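Local coordinates for putative invasin (Yersinia pseudotuberculosis IP 31758, PDB 5N40), which probably serves as a bacterial surface adhesin, with immunoglobulin-like domains followed by a C-terminal C-type lectin-like domain, at residues 258-263 against 267-272; 310-315 against 339-344; 46-51 against 58-63. The protein carries 1 engineered substitution. All blocks are in the same frame, centred on the assembly; numbering follows the deposited sequence.

In the fold
From the N terminus, interaction 3 comes first: residues 46-51 and 58-63 close a short loop in the invasin-type domain and bring two edge strands side by side. Far along the chain, interaction 1 closes an even shorter loop, the hairpin of strands 258-262 and 265-269. Interaction 2 then spans a longer loop with three strands in it, joining strand 311-313 to helix 340-343. The three follow in series, and none encloses or crosses another. Interactions 1 and 2 belong to the adhesion domain and touch, their centres about 12 Å apart. Interaction 3 lies at the other end of the elongated molecule, its centre about 84 Å from that of interaction 1.

Interaction 1 of 3, residues 258-263 against 267-272; sequences GTNVEN and WAMFNQ
N260 and W267 form an antiparallel hydrogen-bonded pair in the hairpin of strands 258-262 and 265-269, part of the C-type lectin-like adhesion domain; the paired parts, 258-262 and 267-269, run at 142° to each other. N260 N donates to W267 O at 2.9 Å, and W267 N returns a straighter bond to N260 O at 2.7 Å. The next pair, T259 with A268, is non-hydrogen-bonded; here T259 CA makes a C-H···O contact of 3.1 Å with W267 O. At the far end a water sits between G258 N and M269 O.

The indole extends the pairing beyond the backbone. W267 NE1 reaches E262 O at 3.1 Å, and the oxygen lies close to the ring plane, at the edge. Main chain and side chain of one tryptophan thus hold two carbonyls of strand 258-262. On the face that carries N260 and W267, the N260 amide points along its own strand: with CG anti to the backbone N (chi1 176°), ND2 reaches the anti lone pair of E262 OE1 at 2.9 Å. The other oxygen, E262 OE2, takes a hydrogen bond from M308 N. M269 CG lies 3.6 Å from N260 CB, and the bends at chi2 and chi3 keep SD and CE close to the same methylene.

Loops close in around the hairpin: Q309 meets N260, P306 meets E262, M233 meets W267 and N347 meets M269. A268 pairs through its backbone with Y248. Just beyond the hairpin, N271 is the N-cap of helix 272-278, its OD1 accepting from Q274 N.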
loop_
_atom_site.group_PDB
_atom_site.type_symbol
_atom_site.label_atom_id
_atom_site.label_comp_id
_atom_site.label_asym_id
_atom_site.label_seq_id
_atom_site.Cartn_x
_atom_site.Cartn_y
_atom_site.Cartn_z
ATOM N N GLY A 258 -21.617 24.231 23.894
ATOM C CA GLY A 258 -20.317 23.730 24.300
ATOM C C GLY A 258 -19.706 22.840 23.233
ATOM O O GLY A 258 -20.388 22.031 22.602
ATOM N N THR A 259 -18.397 22.999 23.029
ATOM C CA THR A 259 -17.643 22.157 22.109
ATOM C C THR A 259 -16.278 21.838 22.699
ATOM O O THR A 259 -15.797 22.502 23.621
ATOM C CB THR A 259 -17.444 22.810 20.730
ATOM O OG1 THR A 259 -16.676 24.012 20.872
ATOM C CG2 THR A 259 -18.776 23.122 20.078
ATOM N N ASN A 260 -15.662 20.795 22.149
ATOM C CA ASN A 260 -14.324 20.370 22.549
ATOM C C ASN A 260 -13.661 19.718 21.347
ATOM O O ASN A 260 -14.202 18.750 20.805
ATOM C CB ASN A 260 -14.392 19.386 23.724
ATOM C CG ASN A 260 -13.029 18.832 24.106
ATOM O OD1 ASN A 260 -12.054 19.572 24.201
ATOM N ND2 ASN A 260 -12.957 17.521 24.319
ATOM N N VAL A 261 -12.516 20.250 20.919
ATOM C CA VAL A 261 -11.730 19.633 19.857
ATOM C C VAL A 261 -10.745 18.666 20.495
ATOM O O VAL A 261 -9.907 19.061 21.313
ATOM C CB VAL A 261 -10.998 20.686 19.009
ATOM C CG1 VAL A 261 -10.229 20.018 17.881
ATOM C CG2 VAL A 261 -11.988 21.702 18.455
ATOM N N GLU A 262 -10.835 17.396 20.109
ATOM C CA GLU A 262 -9.976 16.380 20.697
ATOM C C GLU A 262 -9.856 15.223 19.719
ATOM O O GLU A 262 -10.862 14.788 19.149
ATOM C CB GLU A 262 -10.542 15.905 22.040
ATOM C CG GLU A 262 -9.619 14.979 22.789
ATOM C CD GLU A 262 -10.093 14.716 24.207
ATOM O OE1 GLU A 262 -10.927 15.500 24.715
ATOM O OE2 GLU A 262 -9.628 13.729 24.800
ATOM N N ASN A 263 -8.623 14.746 19.519
ATOM C CA ASN A 263 -8.339 13.625 18.623
ATOM C C ASN A 263 -8.887 13.897 17.226
ATOM O O ASN A 263 -9.493 13.026 16.599
ATOM C CB ASN A 263 -8.889 12.314 19.184
ATOM C CG ASN A 263 -8.327 11.999 20.556
ATOM O OD1 ASN A 263 -7.172 12.312 20.845
ATOM N ND2 ASN A 263 -9.140 11.391 21.410
ATOM N N TRP A 267 -16.313 17.772 19.391
ATOM C CA TRP A 267 -17.307 17.089 20.199
ATOM C C TRP A 267 -18.287 18.073 20.817
ATOM O O TRP A 267 -17.925 19.196 21.182
ATOM C CB TRP A 267 -16.625 16.287 21.302
ATOM C CG TRP A 267 -15.677 15.285 20.749
ATOM C CD1 TRP A 267 -14.331 15.428 20.583
ATOM C CD2 TRP A 267 -16.007 13.986 20.264
ATOM N NE1 TRP A 267 -13.801 14.285 20.044
ATOM C CE2 TRP A 267 -14.814 13.385 19.834
ATOM C CE3 TRP A 267 -17.206 13.268 20.159
ATOM C CZ2 TRP A 267 -14.781 12.096 19.297
ATOM C CZ3 TRP A 267 -17.173 11.999 19.641
ATOM C CH2 TRP A 267 -15.969 11.422 19.211
ATOM N N ALA A 268 -19.536 17.633 20.931
ATOM C CA ALA A 268 -20.540 18.378 21.672
ATOM C C ALA A 268 -20.299 18.226 23.169
ATOM O O ALA A 268 -19.904 17.157 23.643
ATOM C CB ALA A 268 -21.940 17.886 21.315
ATOM N N MET A 269 -20.550 19.303 23.913
ATOM C CA MET A 269 -20.333 19.330 25.353
ATOM C C MET A 269 -21.534 19.980 26.027
ATOM O O MET A 269 -22.216 20.816 25.430
ATOM C CB MET A 269 -19.043 20.085 25.707
ATOM C CG MET A 269 -17.812 19.587 24.962
ATOM S SD MET A 269 -17.344 17.880 25.347
ATOM C CE MET A 269 -16.263 18.133 26.749
ATOM N N PHE A 270 -21.783 19.593 27.281
ATOM C CA PHE A 270 -23.060 19.849 27.929
ATOM C C PHE A 270 -22.862 20.236 29.389
ATOM O O PHE A 270 -21.939 19.762 30.054
ATOM C CB PHE A 270 -23.966 18.609 27.876
ATOM C CG PHE A 270 -24.166 18.062 26.498
ATOM C CD1 PHE A 270 -23.229 17.208 25.937
ATOM C CD2 PHE A 270 -25.290 18.396 25.764
ATOM C CE1 PHE A 270 -23.413 16.703 24.662
ATOM C CE2 PHE A 270 -25.478 17.895 24.489
ATOM C CZ PHE A 270 -24.537 17.046 23.941
ATOM N N ASN A 271 -23.749 21.097 29.885
ATOM C CA ASN A 271 -23.881 21.275 31.324
ATOM C C ASN A 271 -24.879 20.248 31.846
ATOM O O ASN A 271 -25.437 19.449 31.088
ATOM C CB ASN A 271 -24.295 22.707 31.678
ATOM C CG ASN A 271 -25.684 23.073 31.175
ATOM O OD1 ASN A 271 -26.478 22.215 30.789
ATOM N ND2 ASN A 271 -25.984 24.370 31.190
ATOM N N GLN A 272 -25.116 20.264 33.159
ATOM C CA GLN A 272 -25.913 19.205 33.769
ATOM C C GLN A 272 -27.348 19.208 33.246
ATOM O O GLN A 272 -27.901 18.152 32.918
ATOM C CB GLN A 272 -25.886 19.343 35.290
ATOM C CG GLN A 272 -26.452 18.142 36.021
ATOM C CD GLN A 272 -25.551 16.915 35.954
ATOM O OE1 GLN A 272 -24.344 17.017 35.720
ATOM N NE2 GLN A 272 -26.139 15.744 36.187
HETATM O O HOH W 1 -23.165 23.276 25.744
#

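Interaction 2 of 3, residues 310-315 against 339-344; sequences VYRSST and NGDVDG
The one-turn helix 340-343 and the residue after it are gripped by R312, a buried arginine of strand 311-313 in the C-type lectin-like domain. One nitrogen does the work. R312 NH2 donates to G340 O at 2.7 Å and to G344 O, also at 2.7 Å, and both oxygens lie at the edge of the guanidinium, close to its plane. The side chain gets there extended from CG to NE. G340 O is already the acceptor of the helical bond from G344 N (3.0 Å), and R312 NH2 approaches this carbonyl from the opposite face of its plane. At G344 O the nitrogen stands above the carbonyl plane instead.

D341 adds a looser link: its OD1 lies 4.0 Å from R312 NH1, a long salt bridge with the carboxylate nearly perpendicular to the guanidinium (88°). A water between them lies 3.2 Å from R312 NH1 and 2.7 Å from D341 OD1. The stronger partner of this carboxylate is H322, whose ND1 meets OD2.

R312 NE is bonded to F270 O, so the guanidinium is held along more than one edge and its rotation is fixed. A positive guanidinium against two carbonyl oxygens of this single turn and its exit should be electrostatically favourable, and it gives G344 O a donor and G340 O a second one beside G344 N.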
loop_
_atom_site.group_PDB
_atom_site.type_symbol
_atom_site.label_atom_id
_atom_site.label_comp_id
_atom_site.label_asym_id
_atom_site.label_seq_id
_atom_site.Cartn_x
_atom_site.Cartn_y
_atom_site.Cartn_z
ATOM N N VAL A 310 -13.856 15.637 31.448
ATOM C CA VAL A 310 -14.594 14.729 32.316
ATOM C C VAL A 310 -15.954 14.393 31.713
ATOM O O VAL A 310 -16.464 15.073 30.812
ATOM C CB VAL A 310 -14.738 15.332 33.723
ATOM C CG1 VAL A 310 -13.363 15.649 34.286
ATOM C CG2 VAL A 310 -15.619 16.587 33.693
ATOM N N TYR A 311 -16.548 13.320 32.237
ATOM C CA TYR A 311 -17.866 12.841 31.851
ATOM C C TYR A 311 -18.851 13.088 32.985
ATOM O O TYR A 311 -18.529 12.862 34.156
ATOM C CB TYR A 311 -17.819 11.342 31.511
ATOM C CG TYR A 311 -17.217 11.062 30.146
ATOM C CD1 TYR A 311 -15.889 11.357 29.871
ATOM C CD2 TYR A 311 -17.985 10.501 29.134
ATOM C CE1 TYR A 311 -15.347 11.120 28.607
ATOM C CE2 TYR A 311 -17.448 10.253 27.876
ATOM C CZ TYR A 311 -16.133 10.558 27.623
ATOM O OH TYR A 311 -15.608 10.312 26.359
ATOM N N ARG A 312 -20.047 13.556 32.641
ATOM C CA ARG A 312 -21.036 13.890 33.657
ATOM C C ARG A 312 -21.701 12.632 34.205
ATOM O O ARG A 312 -21.883 11.637 33.497
ATOM C CB ARG A 312 -22.104 14.834 33.091
ATOM C CG ARG A 312 -21.576 16.225 32.771
ATOM C CD ARG A 312 -22.698 17.247 32.592
ATOM N NE ARG A 312 -22.176 18.611 32.634
ATOM C CZ ARG A 312 -21.862 19.263 33.752
ATOM N NH1 ARG A 312 -22.020 18.682 34.937
ATOM N NH2 ARG A 312 -21.388 20.499 33.687
ATOM N N SER A 313 -22.055 12.684 35.487
ATOM C CA SER A 313 -22.824 11.629 36.127
ATOM C C SER A 313 -24.103 12.214 36.703
ATOM O O SER A 313 -24.277 13.431 36.796
ATOM C CB SER A 313 -22.021 10.932 37.235
ATOM O OG SER A 313 -22.260 11.535 38.501
ATOM N N SER A 314 -25.000 11.320 37.107
ATOM C CA SER A 314 -26.265 11.705 37.713
ATOM C C SER A 314 -26.251 11.567 39.230
ATOM O O SER A 314 -27.314 11.629 39.854
ATOM C CB SER A 314 -27.397 10.865 37.128
ATOM O OG SER A 314 -27.125 9.484 37.292
ATOM N N THR A 315 -25.078 11.386 39.831
ATOM C CA THR A 315 -24.948 11.258 41.278
ATOM C C THR A 315 -24.719 12.635 41.891
ATOM O O THR A 315 -23.725 13.301 41.578
ATOM C CB THR A 315 -23.791 10.323 41.630
ATOM O OG1 THR A 315 -23.959 9.070 40.954
ATOM C CG2 THR A 315 -23.722 10.082 43.140
ATOM N N ASN A 339 -19.094 26.463 39.902
ATOM C CA ASN A 339 -20.452 26.033 39.590
ATOM C C ASN A 339 -20.446 25.058 38.418
ATOM O O ASN A 339 -20.959 25.371 37.338
ATOM C CB ASN A 339 -21.338 27.243 39.288
ATOM C CG ASN A 339 -22.820 26.918 39.379
ATOM O OD1 ASN A 339 -23.205 25.792 39.694
ATOM N ND2 ASN A 339 -23.660 27.909 39.104
ATOM N N GLY A 340 -19.882 23.866 38.632
ATOM C CA GLY A 340 -19.666 22.940 37.528
ATOM C C GLY A 340 -20.947 22.537 36.823
ATOM O O GLY A 340 -20.960 22.347 35.603
ATOM N N ASP A 341 -22.040 22.389 37.574
ATOM C CA ASP A 341 -23.282 21.904 36.980
ATOM C C ASP A 341 -23.816 22.859 35.923
ATOM O O ASP A 341 -24.469 22.424 34.968
ATOM C CB ASP A 341 -24.348 21.692 38.056
ATOM C CG ASP A 341 -24.355 20.280 38.614
ATOM O OD1 ASP A 341 -23.293 19.616 38.609
ATOM O OD2 ASP A 341 -25.438 19.836 39.053
ATOM N N VAL A 342 -23.567 24.154 36.078
ATOM C CA VAL A 342 -24.144 25.172 35.208
ATOM C C VAL A 342 -23.146 25.641 34.158
ATOM O O VAL A 342 -23.470 25.712 32.972
ATOM C CB VAL A 342 -24.663 26.356 36.055
ATOM C CG1 VAL A 342 -25.090 27.517 35.168
ATOM C CG2 VAL A 342 -25.824 25.916 36.938
ATOM N N ASP A 343 -21.928 25.980 34.581
ATOM C CA ASP A 343 -20.932 26.550 33.681
ATOM C C ASP A 343 -20.029 25.507 33.037
ATOM O O ASP A 343 -19.351 25.823 32.051
ATOM C CB ASP A 343 -20.060 27.561 34.433
ATOM C CG ASP A 343 -20.866 28.696 35.029
ATOM O OD1 ASP A 343 -21.966 28.981 34.511
ATOM O OD2 ASP A 343 -20.399 29.304 36.013
ATOM N N GLY A 344 -19.999 24.283 33.566
ATOM C CA GLY A 344 -19.141 23.244 33.013
ATOM C C GLY A 344 -19.714 22.674 31.729
ATOM O O GLY A 344 -20.888 22.291 31.672
HETATM O O HOH W 2 -20.758 19.070 37.838
#

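Interaction 3 of 3, residues 46-51 against 58-63; sequences QTVAFT and DNVTEQ
One methyl of V60 sits over a face of the F50 ring. V60 CG2 lies 4.1 Å from the ring centroid and 24° off the normal, a CH-pi contact shifted toward the rim on the CD2 side, where V60 CG2 comes within 3.8 Å of F50 CD2. The phenyl also packs against V31, L33, A70 and V85, from strands 28-34, 67-73 and 79-87, which makes it part of the domain's hydrophobic interior.

V60 does most of the bridging. Its CB approaches V48 O to 3.4 Å, and both methyls lie slightly farther from the same oxygen, so the branched end straddles the carbonyl. With CG1 anti to the backbone N (chi1 170°), the two methyls are divided between two neighbours: V60 CG1 packs 4.0 Å from V48 CB, while CG2 takes the phenyl. Both V48 and F50 meet V60 at about a right angle.

The polar part lies at the Q46-E62 end. A single water donates to Q46 O at 2.7 Å and to E62 OE1 at 2.7 Å, joining two segments with no direct hydrogen bond between them. The second carboxylate oxygen, E62 OE2, is held by G45 N, while Q46 N donates its proton toward Y68 OH.

Strands 48-52 and 56-63 are edge strands of the immunoglobulin-like beta sandwich of the invasin-type domain, and here they meet through V60 and the water without pairing. What joins these borders is therefore mainly dispersion, from a valine that spreads its methyls over V48 and F50. The water bridge, backed by a carboxylate that also grips G45, supplies the directional link.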
loop_
_atom_site.group_PDB
_atom_site.type_symbol
_atom_site.label_atom_id
_atom_site.label_comp_id
_atom_site.label_asym_id
_atom_site.label_seq_id
_atom_site.Cartn_x
_atom_site.Cartn_y
_atom_site.Cartn_z
ATOM N N GLN A 46 30.907 -24.437 -41.198
ATOM C CA GLN A 46 31.349 -24.524 -39.814
ATOM C C GLN A 46 30.205 -24.873 -38.865
ATOM O O GLN A 46 29.021 -24.735 -39.186
ATOM C CB GLN A 46 31.995 -23.210 -39.385
ATOM C CG GLN A 46 33.183 -22.827 -40.242
ATOM C CD GLN A 46 34.243 -23.910 -40.264
ATOM O OE1 GLN A 46 34.902 -24.169 -39.257
ATOM N NE2 GLN A 46 34.398 -24.563 -41.413
ATOM N N THR A 47 30.591 -25.327 -37.669
ATOM C CA THR A 47 29.659 -25.683 -36.599
ATOM C C THR A 47 29.632 -24.517 -35.620
ATOM O O THR A 47 30.524 -24.374 -34.779
ATOM C CB THR A 47 30.085 -26.985 -35.933
ATOM O OG1 THR A 47 30.067 -28.026 -36.918
ATOM C CG2 THR A 47 29.138 -27.345 -34.772
ATOM N N VAL A 48 28.603 -23.684 -35.743
ATOM C CA VAL A 48 28.493 -22.420 -35.026
ATOM C C VAL A 48 27.376 -22.525 -33.996
ATOM O O VAL A 48 26.310 -23.093 -34.270
ATOM C CB VAL A 48 28.229 -21.271 -36.023
ATOM C CG1 VAL A 48 27.979 -19.943 -35.307
ATOM C CG2 VAL A 48 29.398 -21.144 -36.984
ATOM N N ALA A 49 27.630 -21.990 -32.802
ATOM C CA ALA A 49 26.633 -21.919 -31.744
ATOM C C ALA A 49 26.634 -20.519 -31.154
ATOM O O ALA A 49 27.685 -19.877 -31.060
ATOM C CB ALA A 49 26.901 -22.952 -30.643
ATOM N N PHE A 50 25.450 -20.046 -30.772
ATOM C CA PHE A 50 25.283 -18.763 -30.106
ATOM C C PHE A 50 24.808 -18.979 -28.675
ATOM O O PHE A 50 24.143 -19.970 -28.365
ATOM C CB PHE A 50 24.260 -17.876 -30.829
ATOM C CG PHE A 50 24.610 -17.553 -32.266
ATOM C CD1 PHE A 50 25.923 -17.415 -32.682
ATOM C CD2 PHE A 50 23.601 -17.377 -33.204
ATOM C CE1 PHE A 50 26.217 -17.116 -34.009
ATOM C CE2 PHE A 50 23.889 -17.088 -34.521
ATOM C CZ PHE A 50 25.195 -16.956 -34.925
ATOM N N THR A 51 25.154 -18.038 -27.801
ATOM C CA THR A 51 24.572 -17.980 -26.469
ATOM C C THR A 51 24.037 -16.576 -26.231
ATOM O O THR A 51 24.489 -15.607 -26.843
ATOM C CB THR A 51 25.582 -18.353 -25.375
ATOM O OG1 THR A 51 26.568 -17.321 -25.248
ATOM C CG2 THR A 51 26.263 -19.671 -25.710
ATOM N N ASP A 58 16.898 -20.524 -31.196
ATOM C CA ASP A 58 16.671 -21.762 -31.928
ATOM C C ASP A 58 17.994 -22.192 -32.563
ATOM O O ASP A 58 19.055 -21.639 -32.260
ATOM C CB ASP A 58 15.530 -21.598 -32.934
ATOM C CG ASP A 58 15.851 -20.628 -34.048
ATOM O OD1 ASP A 58 16.929 -19.994 -34.013
ATOM O OD2 ASP A 58 15.014 -20.502 -34.968
ATOM N N ASN A 59 17.949 -23.196 -33.439
ATOM C CA ASN A 59 19.172 -23.768 -33.987
ATOM C C ASN A 59 19.806 -22.842 -35.024
ATOM O O ASN A 59 19.116 -22.157 -35.785
ATOM C CB ASN A 59 18.889 -25.137 -34.616
ATOM C CG ASN A 59 18.299 -26.132 -33.625
ATOM O OD1 ASN A 59 17.324 -26.821 -33.929
ATOM N ND2 ASN A 59 18.887 -26.209 -32.434
ATOM N N VAL A 60 21.132 -22.823 -35.035
ATOM C CA VAL A 60 21.908 -22.056 -36.008
ATOM C C VAL A 60 21.887 -22.778 -37.346
ATOM O O VAL A 60 22.029 -24.005 -37.403
ATOM C CB VAL A 60 23.350 -21.875 -35.502
ATOM C CG1 VAL A 60 24.261 -21.298 -36.585
ATOM C CG2 VAL A 60 23.370 -21.000 -34.255
ATOM N N THR A 61 21.736 -22.014 -38.431
ATOM C CA THR A 61 21.816 -22.542 -39.785
ATOM C C THR A 61 22.701 -21.634 -40.628
ATOM O O THR A 61 22.852 -20.442 -40.346
ATOM C CB THR A 61 20.429 -22.675 -40.448
ATOM O OG1 THR A 61 19.868 -21.377 -40.675
ATOM C CG2 THR A 61 19.492 -23.480 -39.566
ATOM N N GLU A 62 23.295 -22.214 -41.662
ATOM C CA GLU A 62 24.246 -21.508 -42.510
ATOM C C GLU A 62 23.575 -21.090 -43.809
ATOM O O GLU A 62 22.881 -21.895 -44.447
ATOM C CB GLU A 62 25.463 -22.388 -42.808
ATOM C CG GLU A 62 26.491 -21.731 -43.731
ATOM C CD GLU A 62 27.665 -22.639 -44.029
ATOM O OE1 GLU A 62 27.638 -23.806 -43.597
ATOM O OE2 GLU A 62 28.613 -22.188 -44.709
ATOM N N GLN A 63 23.783 -19.832 -44.195
ATOM C CA GLN A 63 23.400 -19.323 -45.501
ATOM C C GLN A 63 24.660 -19.051 -46.318
ATOM O O GLN A 63 25.782 -19.398 -45.919
ATOM C CB GLN A 63 22.529 -18.071 -45.362
ATOM C CG GLN A 63 21.132 -18.365 -44.821
ATOM C CD GLN A 63 21.142 -18.597 -43.333
ATOM O OE1 GLN A 63 21.726 -17.816 -42.580
ATOM N NE2 GLN A 63 20.494 -19.673 -42.892
HETATM O O HOH W 3 27.370 -25.212 -41.294
#